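Local coordinates for putative ABC-transporter ATP-binding protein (Alicyclobacillus acidocaldarius, PDB 1Z47) that probably binds and hydrolyses ATP as the nucleotide-binding subunit of a putative ABC-type sulfate transporter, at residues E183-V188 with A209-D214; R131-E136 with V154-A159; E232-P237 with V283-D288; Y96-H101 with G149-V154; G27-R32 with K54-R59. All coordinates share one frame; numbering follows the deposited sequence.

Interaction 1 of 5, residues E183-V188 with A209-D214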
# COMPACT_ATOMS: atom_id res chain seq x y z
N GLU B 183 -1.68 -8.36 7.46
CA GLU B 183 -2.03 -9.25 8.57
C GLU B 183 -1.11 -8.91 9.73
O GLU B 183 -1.53 -8.90 10.88
CB GLU B 183 -1.87 -10.73 8.20
CG GLU B 183 -2.78 -11.19 7.08
CD GLU B 183 -2.53 -12.64 6.67
OE1 GLU B 183 -3.17 -13.11 5.69
OE2 GLU B 183 -1.68 -13.31 7.32
N LEU B 184 0.15 -8.61 9.43
CA LEU B 184 1.08 -8.26 10.49
C LEU B 184 0.68 -7.01 11.29
O LEU B 184 0.71 -7.01 12.53
CB LEU B 184 2.49 -8.06 9.92
CG LEU B 184 3.31 -9.34 9.73
CD1 LEU B 184 4.70 -9.00 9.23
CD2 LEU B 184 3.37 -10.10 11.07
N ARG B 185 0.30 -5.94 10.60
CA ARG B 185 -0.06 -4.73 11.34
C ARG B 185 -1.27 -4.99 12.23
O ARG B 185 -1.36 -4.42 13.30
CB ARG B 185 -0.35 -3.57 10.39
CG ARG B 185 -1.56 -3.77 9.53
CD ARG B 185 -1.93 -2.47 8.81
NE ARG B 185 -2.66 -2.72 7.56
CZ ARG B 185 -3.70 -3.54 7.43
NH1 ARG B 185 -4.17 -4.22 8.47
NH2 ARG B 185 -4.28 -3.68 6.24
N THR B 186 -2.19 -5.84 11.79
CA THR B 186 -3.36 -6.14 12.61
C THR B 186 -2.92 -6.92 13.85
O THR B 186 -3.48 -6.76 14.94
CB THR B 186 -4.41 -6.96 11.81
OG1 THR B 186 -5.00 -6.11 10.81
CG2 THR B 186 -5.51 -7.48 12.71
N PHE B 187 -1.89 -7.74 13.69
CA PHE B 187 -1.38 -8.53 14.80
C PHE B 187 -0.66 -7.65 15.81
O PHE B 187 -0.89 -7.75 17.03
CB PHE B 187 -0.43 -9.60 14.28
CG PHE B 187 0.23 -10.39 15.35
CD1 PHE B 187 -0.53 -11.14 16.23
CD2 PHE B 187 1.61 -10.39 15.47
CE1 PHE B 187 0.08 -11.88 17.23
CE2 PHE B 187 2.22 -11.12 16.46
CZ PHE B 187 1.46 -11.87 17.34
N VAL B 188 0.22 -6.78 15.31
CA VAL B 188 0.98 -5.87 16.15
C VAL B 188 0.01 -5.02 16.97
O VAL B 188 0.24 -4.76 18.15
CB VAL B 188 1.90 -4.93 15.31
CG1 VAL B 188 2.37 -3.76 16.17
CG2 VAL B 188 3.11 -5.71 14.78
N ALA B 209 -0.92 4.50 8.85
CA ALA B 209 -1.01 5.34 10.04
C ALA B 209 -2.46 5.48 10.53
O ALA B 209 -2.74 5.33 11.71
CB ALA B 209 -0.40 6.72 9.76
N LEU B 210 -3.39 5.75 9.62
CA LEU B 210 -4.79 5.89 10.02
C LEU B 210 -5.34 4.59 10.58
O LEU B 210 -6.17 4.59 11.50
CB LEU B 210 -5.68 6.28 8.82
CG LEU B 210 -5.45 7.62 8.11
CD1 LEU B 210 -6.33 7.66 6.85
CD2 LEU B 210 -5.77 8.79 9.04
N GLU B 211 -4.89 3.49 10.01
CA GLU B 211 -5.36 2.18 10.42
C GLU B 211 -4.99 1.71 11.82
O GLU B 211 -5.84 1.14 12.53
CB GLU B 211 -4.88 1.13 9.44
CG GLU B 211 -5.11 -0.27 9.96
CD GLU B 211 -6.11 -1.04 9.15
OE1 GLU B 211 -7.04 -0.43 8.57
OE2 GLU B 211 -5.98 -2.27 9.12
N VAL B 212 -3.74 1.92 12.22
CA VAL B 212 -3.34 1.41 13.52
C VAL B 212 -2.99 2.41 14.61
O VAL B 212 -3.00 2.05 15.77
CB VAL B 212 -2.16 0.41 13.39
CG1 VAL B 212 -2.52 -0.72 12.42
CG2 VAL B 212 -0.93 1.12 12.93
N ALA B 213 -2.71 3.67 14.26
CA ALA B 213 -2.32 4.63 15.30
C ALA B 213 -3.44 5.30 16.08
O ALA B 213 -4.53 5.56 15.55
CB ALA B 213 -1.41 5.69 14.69
N ASP B 214 -3.16 5.58 17.36
CA ASP B 214 -4.10 6.30 18.22
C ASP B 214 -4.00 7.76 17.78
O ASP B 214 -5.02 8.44 17.59
CB ASP B 214 -3.71 6.14 19.68
CG ASP B 214 -3.90 4.71 20.17
OD1 ASP B 214 -2.97 4.14 20.76
OD2 ASP B 214 -5.00 4.18 19.95
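R185 and E211 form an ionic contact between helix 178-195 and helix 206-212. NH1 of R185 lies 2.7 Å from OE2 of E211. The carboxylate oxygen sits over one face of the guanidinium, well out of its plane. No N-H points at it, so the pair is held by charge alone. The guanidinium and carboxylate planes are 62° apart, and the two side chains cross at about a right angle. The E211 chain bends at chi2 (114°), which turns its carboxylate over the arginine. OE1 of E211 has a salt bridge to K309 of the second subunit.

CG1 of V212 rests 4.1 Å from CD of R185 and 4.0 Å from the backbone O of R185. CG of R185 stands between the backbone N and the carbonyl carbon (chi1 66°). From there the chain runs extended to NE, and CD passes CG of E211 as well. An alanine in place of R185 would take away the charge and CD, and would probably leave OE2 of E211 without its mate and V212 less covered.

R189, on the same helix as R185, bonds the backbone O of V212 and pairs with D214. V212 also packs on F201 of strand 198-203. On the far side of helix 178-195, L184 and F187 lean on helix 148-160. The contact thus joins two helices of the ATP-binding domain beside the subunit interface.

Interaction 2 of 5, residues R131-E136 with V154-A159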
# COMPACT_ATOMS: atom_id res chain seq x y z
N ARG B 131 2.79 -18.70 23.71
CA ARG B 131 1.40 -19.08 23.52
C ARG B 131 0.59 -17.86 23.13
O ARG B 131 -0.28 -17.94 22.25
CB ARG B 131 0.82 -19.71 24.79
CG ARG B 131 1.28 -21.15 24.98
CD ARG B 131 1.09 -21.62 26.42
NE ARG B 131 1.61 -20.65 27.38
CZ ARG B 131 1.97 -20.95 28.62
NH1 ARG B 131 1.89 -22.20 29.06
NH2 ARG B 131 2.41 -19.99 29.43
N PHE B 132 0.87 -16.71 23.74
CA PHE B 132 0.10 -15.53 23.37
C PHE B 132 0.25 -15.25 21.89
O PHE B 132 -0.73 -14.96 21.20
CB PHE B 132 0.55 -14.29 24.15
CG PHE B 132 -0.14 -13.04 23.70
CD1 PHE B 132 -1.53 -12.93 23.77
CD2 PHE B 132 0.59 -11.99 23.15
CE1 PHE B 132 -2.18 -11.78 23.30
CE2 PHE B 132 -0.05 -10.84 22.67
CZ PHE B 132 -1.44 -10.73 22.75
N MET B 133 1.47 -15.34 21.38
CA MET B 133 1.71 -15.07 19.98
C MET B 133 1.60 -16.22 18.98
O MET B 133 2.07 -16.12 17.86
CB MET B 133 3.02 -14.32 19.82
CG MET B 133 2.79 -12.85 20.18
SD MET B 133 4.22 -11.90 20.57
CE MET B 133 4.83 -11.54 18.96
N ARG B 134 0.93 -17.29 19.39
CA ARG B 134 0.72 -18.43 18.51
C ARG B 134 2.02 -18.98 17.93
O ARG B 134 2.11 -19.26 16.74
CB ARG B 134 -0.20 -18.00 17.36
CG ARG B 134 -1.53 -17.40 17.82
CD ARG B 134 -2.50 -18.48 18.30
NE ARG B 134 -3.08 -19.24 17.19
CZ ARG B 134 -3.95 -20.24 17.33
NH1 ARG B 134 -4.35 -20.61 18.54
NH2 ARG B 134 -4.42 -20.87 16.26
N LEU B 135 3.04 -19.10 18.78
CA LEU B 135 4.34 -19.63 18.37
C LEU B 135 4.72 -20.85 19.18
O LEU B 135 5.90 -21.23 19.22
CB LEU B 135 5.45 -18.60 18.54
CG LEU B 135 5.54 -17.39 17.63
CD1 LEU B 135 6.48 -16.37 18.26
CD2 LEU B 135 6.02 -17.83 16.25
N GLU B 136 3.76 -21.46 19.87
CA GLU B 136 4.07 -22.64 20.68
C GLU B 136 4.50 -23.80 19.77
O GLU B 136 5.50 -24.47 20.02
CB GLU B 136 2.87 -23.04 21.54
CG GLU B 136 1.64 -23.43 20.73
CD GLU B 136 1.23 -22.36 19.73
OE1 GLU B 136 0.72 -21.30 20.18
OE2 GLU B 136 1.43 -22.57 18.51
N VAL B 154 8.22 -13.73 16.14
CA VAL B 154 9.28 -14.11 17.08
C VAL B 154 10.08 -12.87 17.50
O VAL B 154 10.45 -12.74 18.66
CB VAL B 154 10.24 -15.19 16.46
CG1 VAL B 154 11.36 -15.52 17.44
CG2 VAL B 154 9.46 -16.47 16.14
N ALA B 155 10.33 -11.97 16.57
CA ALA B 155 11.08 -10.75 16.86
C ALA B 155 10.31 -9.89 17.87
O ALA B 155 10.88 -9.31 18.79
CB ALA B 155 11.35 -9.96 15.54
N LEU B 156 8.99 -9.81 17.70
CA LEU B 156 8.19 -9.03 18.64
C LEU B 156 8.22 -9.70 20.02
O LEU B 156 8.24 -9.02 21.05
CB LEU B 156 6.74 -8.89 18.13
CG LEU B 156 5.74 -8.13 19.02
CD1 LEU B 156 6.26 -6.73 19.33
CD2 LEU B 156 4.39 -8.06 18.32
N ALA B 157 8.25 -11.04 20.05
CA ALA B 157 8.30 -11.76 21.33
C ALA B 157 9.62 -11.48 22.08
O ALA B 157 9.62 -11.22 23.29
CB ALA B 157 8.11 -13.28 21.10
N ARG B 158 10.74 -11.53 21.35
CA ARG B 158 12.07 -11.25 21.90
C ARG B 158 12.13 -9.85 22.48
O ARG B 158 12.64 -9.65 23.58
CB ARG B 158 13.15 -11.36 20.80
CG ARG B 158 14.55 -10.91 21.22
CD ARG B 158 15.60 -11.22 20.15
NE ARG B 158 15.33 -10.50 18.90
CZ ARG B 158 16.04 -10.63 17.78
NH1 ARG B 158 15.71 -9.92 16.70
NH2 ARG B 158 17.06 -11.47 17.71
N ALA B 159 11.62 -8.88 21.73
CA ALA B 159 11.62 -7.49 22.18
C ALA B 159 10.80 -7.30 23.45
O ALA B 159 11.19 -6.53 24.32
CB ALA B 159 11.09 -6.56 21.07
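M133 and L135 make a buried, wholly apolar contact with helix 148-160, just where helix 119-132 ends. The ending is a Schellman motif: L135 N bonds back to L130 O, R134 N bonds back to R131 O, and R134, with positive phi, is the C-prime residue. The turn sets M133 and L135 toward V154, L156 and A157.

M133 reaches L156 with its terminal methyl. CE lies 3.4 Å from CB of L156, tighter than usual for two carbons. It also lies 3.5 Å from CG and 3.6 Å from CD2 of L156, so the methyl sits against CB, CG and one branch of L156. The M133 chain is bent at its last torsion (chi3 80°), and the two side chains cross at about a right angle. SD stands 4.2 Å from CB of A157. An alanine at M133 would lack both SD and CE, and would probably open a gap beside L156 and A157.

L135 takes the neighbouring position with both of its branches. CD1 and CD2 each come 3.7 Å from CG2 of V154, so both leucine methyls rest on the same V154 methyl.

R153 of helix 148-160 bonds the backbone O of M133 and of R134. F187 and V191 of helix 178-195 touch M133 and L156 respectively. V104 and V108 of helix 104-109 pack on V154, and V92 of strand 89-93 packs on L156.

Interaction 3 of 5, residues E232-P237 with V283-D288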
# COMPACT_ATOMS: atom_id res chain seq x y z
N GLU B 232 -8.76 13.60 13.18
CA GLU B 232 -8.27 14.96 13.25
C GLU B 232 -7.42 15.31 12.03
O GLU B 232 -7.74 16.26 11.30
CB GLU B 232 -7.46 15.16 14.55
CG GLU B 232 -8.38 15.46 15.74
CD GLU B 232 -7.69 15.44 17.10
OE1 GLU B 232 -8.39 15.73 18.10
OE2 GLU B 232 -6.48 15.13 17.20
N VAL B 233 -6.37 14.54 11.77
CA VAL B 233 -5.50 14.84 10.63
C VAL B 233 -6.17 14.72 9.27
O VAL B 233 -5.76 15.39 8.33
CB VAL B 233 -4.21 13.99 10.65
CG1 VAL B 233 -3.39 14.34 11.87
CG2 VAL B 233 -4.55 12.50 10.61
N TYR B 234 -7.22 13.91 9.17
CA TYR B 234 -7.94 13.73 7.90
C TYR B 234 -9.02 14.78 7.65
O TYR B 234 -9.13 15.32 6.55
CB TYR B 234 -8.60 12.34 7.85
CG TYR B 234 -9.25 11.99 6.52
CD1 TYR B 234 -8.58 11.23 5.55
CD2 TYR B 234 -10.56 12.38 6.24
CE1 TYR B 234 -9.20 10.88 4.34
CE2 TYR B 234 -11.18 12.04 5.04
CZ TYR B 234 -10.50 11.29 4.10
OH TYR B 234 -11.15 10.94 2.94
N GLU B 235 -9.82 15.05 8.68
CA GLU B 235 -10.91 16.01 8.53
C GLU B 235 -10.54 17.46 8.86
O GLU B 235 -11.14 18.38 8.30
CB GLU B 235 -12.11 15.56 9.37
CG GLU B 235 -12.67 14.20 8.95
CD GLU B 235 -13.38 14.21 7.60
OE1 GLU B 235 -13.03 15.03 6.72
OE2 GLU B 235 -14.30 13.37 7.40
N LYS B 236 -9.56 17.65 9.73
CA LYS B 236 -9.10 18.97 10.13
C LYS B 236 -7.59 19.15 9.95
O LYS B 236 -6.85 19.43 10.90
CB LYS B 236 -9.51 19.24 11.59
CG LYS B 236 -11.03 19.13 11.80
CD LYS B 236 -11.47 19.55 13.20
CE LYS B 236 -11.21 18.45 14.24
NZ LYS B 236 -11.58 18.87 15.63
N PRO B 237 -7.10 18.97 8.71
CA PRO B 237 -5.66 19.13 8.44
C PRO B 237 -5.19 20.54 8.83
O PRO B 237 -5.82 21.53 8.47
CB PRO B 237 -5.54 18.85 6.94
CG PRO B 237 -6.95 19.13 6.39
CD PRO B 237 -7.83 18.59 7.49
N VAL B 283 -8.15 22.03 -2.08
CA VAL B 283 -7.96 20.59 -1.89
C VAL B 283 -9.33 19.91 -1.89
O VAL B 283 -10.19 20.23 -1.07
CB VAL B 283 -7.20 20.32 -0.57
CG1 VAL B 283 -6.95 18.81 -0.39
CG2 VAL B 283 -5.86 21.03 -0.61
N VAL B 284 -9.54 18.99 -2.82
CA VAL B 284 -10.81 18.28 -2.92
C VAL B 284 -10.56 16.79 -3.02
O VAL B 284 -9.87 16.33 -3.93
CB VAL B 284 -11.62 18.77 -4.17
CG1 VAL B 284 -12.96 18.01 -4.29
CG2 VAL B 284 -11.84 20.30 -4.10
N ARG B 285 -11.11 16.03 -2.07
CA ARG B 285 -10.93 14.58 -2.08
C ARG B 285 -11.74 13.91 -3.18
O ARG B 285 -12.86 14.30 -3.45
CB ARG B 285 -11.25 14.01 -0.68
CG ARG B 285 -10.28 14.56 0.38
CD ARG B 285 -10.26 13.71 1.64
NE ARG B 285 -9.58 14.35 2.75
CZ ARG B 285 -8.27 14.36 2.93
NH1 ARG B 285 -7.47 13.76 2.06
NH2 ARG B 285 -7.76 14.97 3.99
N PRO B 286 -11.17 12.90 -3.84
CA PRO B 286 -11.84 12.19 -4.94
C PRO B 286 -13.29 11.77 -4.67
O PRO B 286 -14.14 11.81 -5.57
CB PRO B 286 -10.94 10.99 -5.19
CG PRO B 286 -9.56 11.55 -4.90
CD PRO B 286 -9.83 12.33 -3.60
N LYS B 287 -13.57 11.35 -3.44
CA LYS B 287 -14.90 10.92 -3.06
C LYS B 287 -15.87 12.10 -2.95
O LYS B 287 -17.09 11.92 -3.03
CB LYS B 287 -14.86 10.17 -1.72
CG LYS B 287 -14.61 11.05 -0.49
CD LYS B 287 -14.57 10.20 0.78
CE LYS B 287 -14.72 11.02 2.06
NZ LYS B 287 -13.63 12.03 2.24
N ASP B 288 -15.34 13.31 -2.79
CA ASP B 288 -16.17 14.51 -2.64
C ASP B 288 -16.56 15.25 -3.90
O ASP B 288 -16.86 16.43 -3.85
CB ASP B 288 -15.50 15.50 -1.69
CG ASP B 288 -15.30 14.94 -0.32
OD1 ASP B 288 -16.19 14.19 0.13
OD2 ASP B 288 -14.27 15.26 0.32
O HOH W 1 -5.53 15.43 5.33
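A cation-pi stack between Y234 and R285 joins the end of helix 230-235, in the ATP-binding domain, to the turn after strand 279-284 in the C-terminal regulatory domain. The guanidinium of R285 lies flat over one face of the tyrosine ring. Centres are 4.0 Å apart and the planes differ by 17°. CZ of R285 lies 14° off the ring normal. NE lies toward the rim, 3.5 Å from CZ of Y234.

R285 also grips the helix backbone. NH2 donates to Y234 O over 2.9 Å, on a lone pair in the carbonyl plane, with an N-H...O angle of 145°. A water at the guanidinium edge accepts from NH2 at 2.6 Å and lies within hydrogen-bonding distance of V233 O. NH1 bonds the backbone O of I246 and of E248. Together these partners fix the rotation of the guanidinium.

NZ of K287 comes to the ring edge and donates to Y234 OH over 2.8 Å. Two cations therefore meet one tyrosine, and their charge would probably polarise its hydroxyl.

F308 of the second subunit meets the Y234 ring edge-to-face. R285 also touches F351 of strand 351-354, and P237 packs on helix 240-245.

Interaction 4 of 5, residues Y96-H101 with G149-V154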
# COMPACT_ATOMS: atom_id res chain seq x y z
N TYR B 96 17.39 -5.35 12.50
CA TYR B 96 17.61 -6.52 13.34
C TYR B 96 17.74 -7.81 12.54
O TYR B 96 17.81 -7.81 11.30
CB TYR B 96 16.46 -6.65 14.34
CG TYR B 96 16.85 -6.93 15.77
CD1 TYR B 96 15.98 -6.60 16.82
CD2 TYR B 96 18.06 -7.54 16.09
CE1 TYR B 96 16.32 -6.87 18.14
CE2 TYR B 96 18.41 -7.82 17.41
CZ TYR B 96 17.53 -7.48 18.43
OH TYR B 96 17.84 -7.75 19.74
N ALA B 97 17.77 -8.92 13.26
CA ALA B 97 17.87 -10.23 12.66
C ALA B 97 17.79 -11.23 13.80
O ALA B 97 18.54 -11.14 14.77
CB ALA B 97 19.19 -10.38 11.92
N LEU B 98 16.86 -12.18 13.69
CA LEU B 98 16.73 -13.20 14.70
C LEU B 98 18.04 -13.99 14.71
O LEU B 98 18.74 -14.04 13.70
CB LEU B 98 15.57 -14.15 14.37
CG LEU B 98 14.15 -13.59 14.23
CD1 LEU B 98 13.18 -14.76 14.01
CD2 LEU B 98 13.77 -12.80 15.46
N PHE B 99 18.37 -14.58 15.85
CA PHE B 99 19.57 -15.38 15.96
C PHE B 99 19.26 -16.69 15.26
O PHE B 99 18.62 -17.58 15.81
CB PHE B 99 19.90 -15.57 17.44
CG PHE B 99 20.02 -14.27 18.19
CD1 PHE B 99 19.56 -14.15 19.50
CD2 PHE B 99 20.60 -13.15 17.58
CE1 PHE B 99 19.66 -12.94 20.19
CE2 PHE B 99 20.71 -11.93 18.26
CZ PHE B 99 20.24 -11.83 19.57
N GLN B 100 19.72 -16.77 14.02
CA GLN B 100 19.49 -17.90 13.14
C GLN B 100 19.87 -19.28 13.64
O GLN B 100 19.31 -20.28 13.18
CB GLN B 100 20.21 -17.64 11.81
CG GLN B 100 19.79 -16.33 11.15
CD GLN B 100 18.30 -16.30 10.84
OE1 GLN B 100 17.77 -17.18 10.16
NE2 GLN B 100 17.62 -15.28 11.35
N HIS B 101 20.79 -19.35 14.58
CA HIS B 101 21.24 -20.64 15.08
C HIS B 101 20.69 -21.00 16.45
O HIS B 101 21.16 -21.93 17.12
CB HIS B 101 22.76 -20.63 15.04
CG HIS B 101 23.30 -19.97 13.80
ND1 HIS B 101 23.96 -18.76 13.84
CD2 HIS B 101 23.17 -20.29 12.49
CE1 HIS B 101 24.21 -18.36 12.60
NE2 HIS B 101 23.74 -19.27 11.77
N GLY B 149 6.54 -14.11 8.01
CA GLY B 149 5.48 -13.67 8.92
C GLY B 149 5.72 -14.19 10.32
O GLY B 149 5.64 -13.42 11.29
N GLN B 150 5.99 -15.48 10.44
CA GLN B 150 6.25 -16.07 11.76
C GLN B 150 7.53 -15.50 12.36
O GLN B 150 7.61 -15.30 13.56
CB GLN B 150 6.34 -17.61 11.66
CG GLN B 150 5.03 -18.27 11.20
CD GLN B 150 5.21 -19.72 10.78
OE1 GLN B 150 6.26 -20.12 10.28
NE2 GLN B 150 4.16 -20.51 10.94
N GLN B 151 8.53 -15.22 11.53
CA GLN B 151 9.78 -14.66 12.05
C GLN B 151 9.57 -13.30 12.71
O GLN B 151 10.29 -12.95 13.65
CB GLN B 151 10.84 -14.54 10.95
CG GLN B 151 11.50 -15.89 10.61
CD GLN B 151 12.61 -15.76 9.57
OE1 GLN B 151 12.46 -16.24 8.44
NE2 GLN B 151 13.72 -15.13 9.94
N GLN B 152 8.62 -12.52 12.19
CA GLN B 152 8.31 -11.20 12.77
C GLN B 152 7.60 -11.41 14.12
O GLN B 152 7.79 -10.64 15.05
CB GLN B 152 7.39 -10.39 11.85
CG GLN B 152 8.05 -9.91 10.57
CD GLN B 152 9.36 -9.19 10.83
OE1 GLN B 152 9.45 -8.36 11.73
NE2 GLN B 152 10.38 -9.52 10.04
N ARG B 153 6.77 -12.44 14.22
CA ARG B 153 6.11 -12.67 15.50
C ARG B 153 7.18 -13.01 16.55
O ARG B 153 7.09 -12.59 17.71
CB ARG B 153 5.08 -13.80 15.41
CG ARG B 153 3.96 -13.54 14.40
CD ARG B 153 2.62 -14.16 14.81
NE ARG B 153 2.64 -15.62 14.93
CZ ARG B 153 2.53 -16.48 13.92
NH1 ARG B 153 2.56 -17.79 14.16
NH2 ARG B 153 2.38 -16.06 12.67
N VAL B 154 8.22 -13.73 16.14
CA VAL B 154 9.28 -14.11 17.08
C VAL B 154 10.08 -12.87 17.50
O VAL B 154 10.45 -12.74 18.66
CB VAL B 154 10.24 -15.19 16.46
CG1 VAL B 154 11.36 -15.52 17.44
CG2 VAL B 154 9.46 -16.47 16.14
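L98 is the tight part of this contact. Its CD1 methyl presses on helix 148-160 from the loop between strand 89-93 and helix 104-109. CD1 sits 3.4 Å from the backbone O of Q151, 3.9 Å from CB of Q151 and 3.9 Å from CB of V154. CD2 lies beside CG1 of V154, 4.1 Å away. CG of L98 is anti to the carbonyl carbon (chi1 -60°), and the chain then runs extended, which carries the methyls to the helix. A155 and R158 of the same helix also touch L98.

The partly exposed side is loose. Q100 and Q151 cross at about a right angle, with amide planes 50° apart. Their NE2 atoms come no nearer than 4.1 Å, and no hydrogen bond joins them. Q100 folds back on its own loop instead. Its NE2 donates to L98 O over 2.9 Å, from above the carbonyl plane and with an N-H...O angle of 147°. NE2 of Q151 stays near CD1 of L98.

No hydrogen bond or salt bridge crosses between the two segments. Between them the contact rests mainly on one buried leucine, while the bond from Q100 to L98 O probably steadies the loop.

Interaction 5 of 5, residues G27-R32 with K54-R59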
# COMPACT_ATOMS: atom_id res chain seq x y z
N GLY B 27 20.59 17.77 4.93
CA GLY B 27 19.16 18.02 4.91
C GLY B 27 18.38 16.86 5.51
O GLY B 27 18.01 16.89 6.69
N ALA B 28 18.16 15.83 4.68
CA ALA B 28 17.43 14.63 5.08
C ALA B 28 17.89 14.08 6.42
O ALA B 28 19.10 14.01 6.70
CB ALA B 28 17.61 13.54 4.01
N ARG B 29 16.91 13.68 7.23
CA ARG B 29 17.13 13.12 8.55
C ARG B 29 17.18 14.17 9.66
O ARG B 29 17.10 13.81 10.84
CB ARG B 29 18.41 12.28 8.58
CG ARG B 29 18.40 11.10 7.61
CD ARG B 29 19.72 10.35 7.64
NE ARG B 29 20.18 10.12 9.01
CZ ARG B 29 20.86 9.04 9.40
NH1 ARG B 29 21.23 8.92 10.67
NH2 ARG B 29 21.14 8.08 8.53
N SER B 30 17.31 15.45 9.29
CA SER B 30 17.36 16.51 10.30
C SER B 30 16.06 16.57 11.10
O SER B 30 14.97 16.32 10.58
CB SER B 30 17.57 17.90 9.68
OG SER B 30 18.80 18.02 9.00
N VAL B 31 16.21 16.92 12.38
CA VAL B 31 15.09 17.09 13.30
C VAL B 31 15.31 18.55 13.72
O VAL B 31 16.34 18.88 14.31
CB VAL B 31 15.23 16.15 14.52
CG1 VAL B 31 14.04 16.32 15.45
CG2 VAL B 31 15.31 14.69 14.03
N ARG B 32 14.34 19.41 13.41
CA ARG B 32 14.51 20.83 13.65
C ARG B 32 13.76 21.51 14.80
O ARG B 32 12.87 22.34 14.57
CB ARG B 32 14.24 21.55 12.32
CG ARG B 32 15.07 21.00 11.17
CD ARG B 32 14.76 21.67 9.82
NE ARG B 32 15.45 21.01 8.70
CZ ARG B 32 16.73 21.18 8.39
NH1 ARG B 32 17.51 21.99 9.10
NH2 ARG B 32 17.25 20.51 7.36
N LYS B 54 11.46 11.52 10.62
CA LYS B 54 10.74 10.48 11.34
C LYS B 54 11.65 9.36 11.86
O LYS B 54 11.46 8.88 12.99
CB LYS B 54 9.61 9.88 10.46
CG LYS B 54 10.05 9.10 9.20
CD LYS B 54 8.80 8.78 8.35
CE LYS B 54 9.04 7.77 7.22
NZ LYS B 54 9.93 8.29 6.17
N THR B 55 12.62 8.93 11.08
CA THR B 55 13.50 7.85 11.53
C THR B 55 14.46 8.35 12.61
O THR B 55 14.70 7.66 13.63
CB THR B 55 14.27 7.25 10.32
OG1 THR B 55 13.33 6.71 9.39
CG2 THR B 55 15.20 6.12 10.77
N THR B 56 14.99 9.55 12.41
CA THR B 56 15.91 10.14 13.38
C THR B 56 15.19 10.23 14.73
O THR B 56 15.78 9.90 15.76
CB THR B 56 16.36 11.54 12.93
OG1 THR B 56 16.96 11.42 11.63
CG2 THR B 56 17.40 12.13 13.93
N ILE B 57 13.92 10.65 14.72
CA ILE B 57 13.14 10.75 15.95
C ILE B 57 13.03 9.38 16.64
O ILE B 57 13.26 9.25 17.85
CB ILE B 57 11.72 11.31 15.67
CG1 ILE B 57 11.81 12.82 15.36
CG2 ILE B 57 10.78 11.02 16.85
CD1 ILE B 57 10.47 13.49 15.06
N LEU B 58 12.66 8.35 15.87
CA LEU B 58 12.56 6.99 16.43
C LEU B 58 13.91 6.62 17.06
O LEU B 58 13.95 6.11 18.19
CB LEU B 58 12.20 5.97 15.33
CG LEU B 58 11.70 4.66 15.92
CD1 LEU B 58 10.22 4.81 16.30
CD2 LEU B 58 11.92 3.52 14.90
N ARG B 59 15.00 6.88 16.35
CA ARG B 59 16.35 6.57 16.85
C ARG B 59 16.73 7.43 18.07
O ARG B 59 17.50 6.98 18.92
CB ARG B 59 17.38 6.74 15.73
CG ARG B 59 17.19 5.74 14.59
CD ARG B 59 18.07 6.07 13.40
NE ARG B 59 19.48 6.10 13.78
CZ ARG B 59 20.16 5.03 14.19
NH1 ARG B 59 21.44 5.16 14.53
NH2 ARG B 59 19.56 3.85 14.26
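T56 meets both R29 and V31, and these three residues bury most of the contact. T56 lies on helix 54-62. OG1 of T56 donates to the backbone O of R29 over a short 2.5 Å. It arrives in the carbonyl plane, on a lone pair, with a C=O...O angle of 125°. OG1 of T56 also lies 3.5 Å from CB of R29.

The methyl of T56 works in a different direction. CG2 is anti to the backbone N, which sends it to V31 while OG1 serves R29. CG2 of V31 lies 3.3 Å from CG2 of T56 and 3.5 Å from its CB, both tighter than usual. The two side chains slide past each other in opposite directions. The second branch of V31 reaches further along the helix, with CG1 4.2 Å from CG1 of I57.

R29 sits in a type II turn from G27 to S30. G27 O accepts from both N and OG of S30, which braces the turn. The R29 guanidinium lies near that of R59: NH1 of R29 is 4.5 Å from NE of R59. R59 has a salt bridge to E65, and NH1 of R29 bonds OH of Y24.

K54 and T55 fit a Walker A pattern just before T56. The arrangement is consistent with the P-loop helix of an ABC ATPase, backed here by the turn leading into strand 31-32.

In the fold
From the N terminus, interaction 5 comes first. It closes the loop from 32 to 54 and ties the turn before strand 31-32 to helix 54-62. Interaction 4 closes the loop from 101 to 149, and interaction 2 that from 136 to 154. These two cross, because their segments alternate, and they share V154 on helix 148-160. Interaction 1 closes the loop from 188 to 209, joining helices 178-195 and 206-212. F187 links it to M133 of interaction 2 and to R153 of interaction 4. Interaction 3 closes the loop from 237 to 283, bridging the ATP-binding and C-terminal domains. L210 of interaction 1 packs on V233 there, and both contacts touch the second subunit. None is nested.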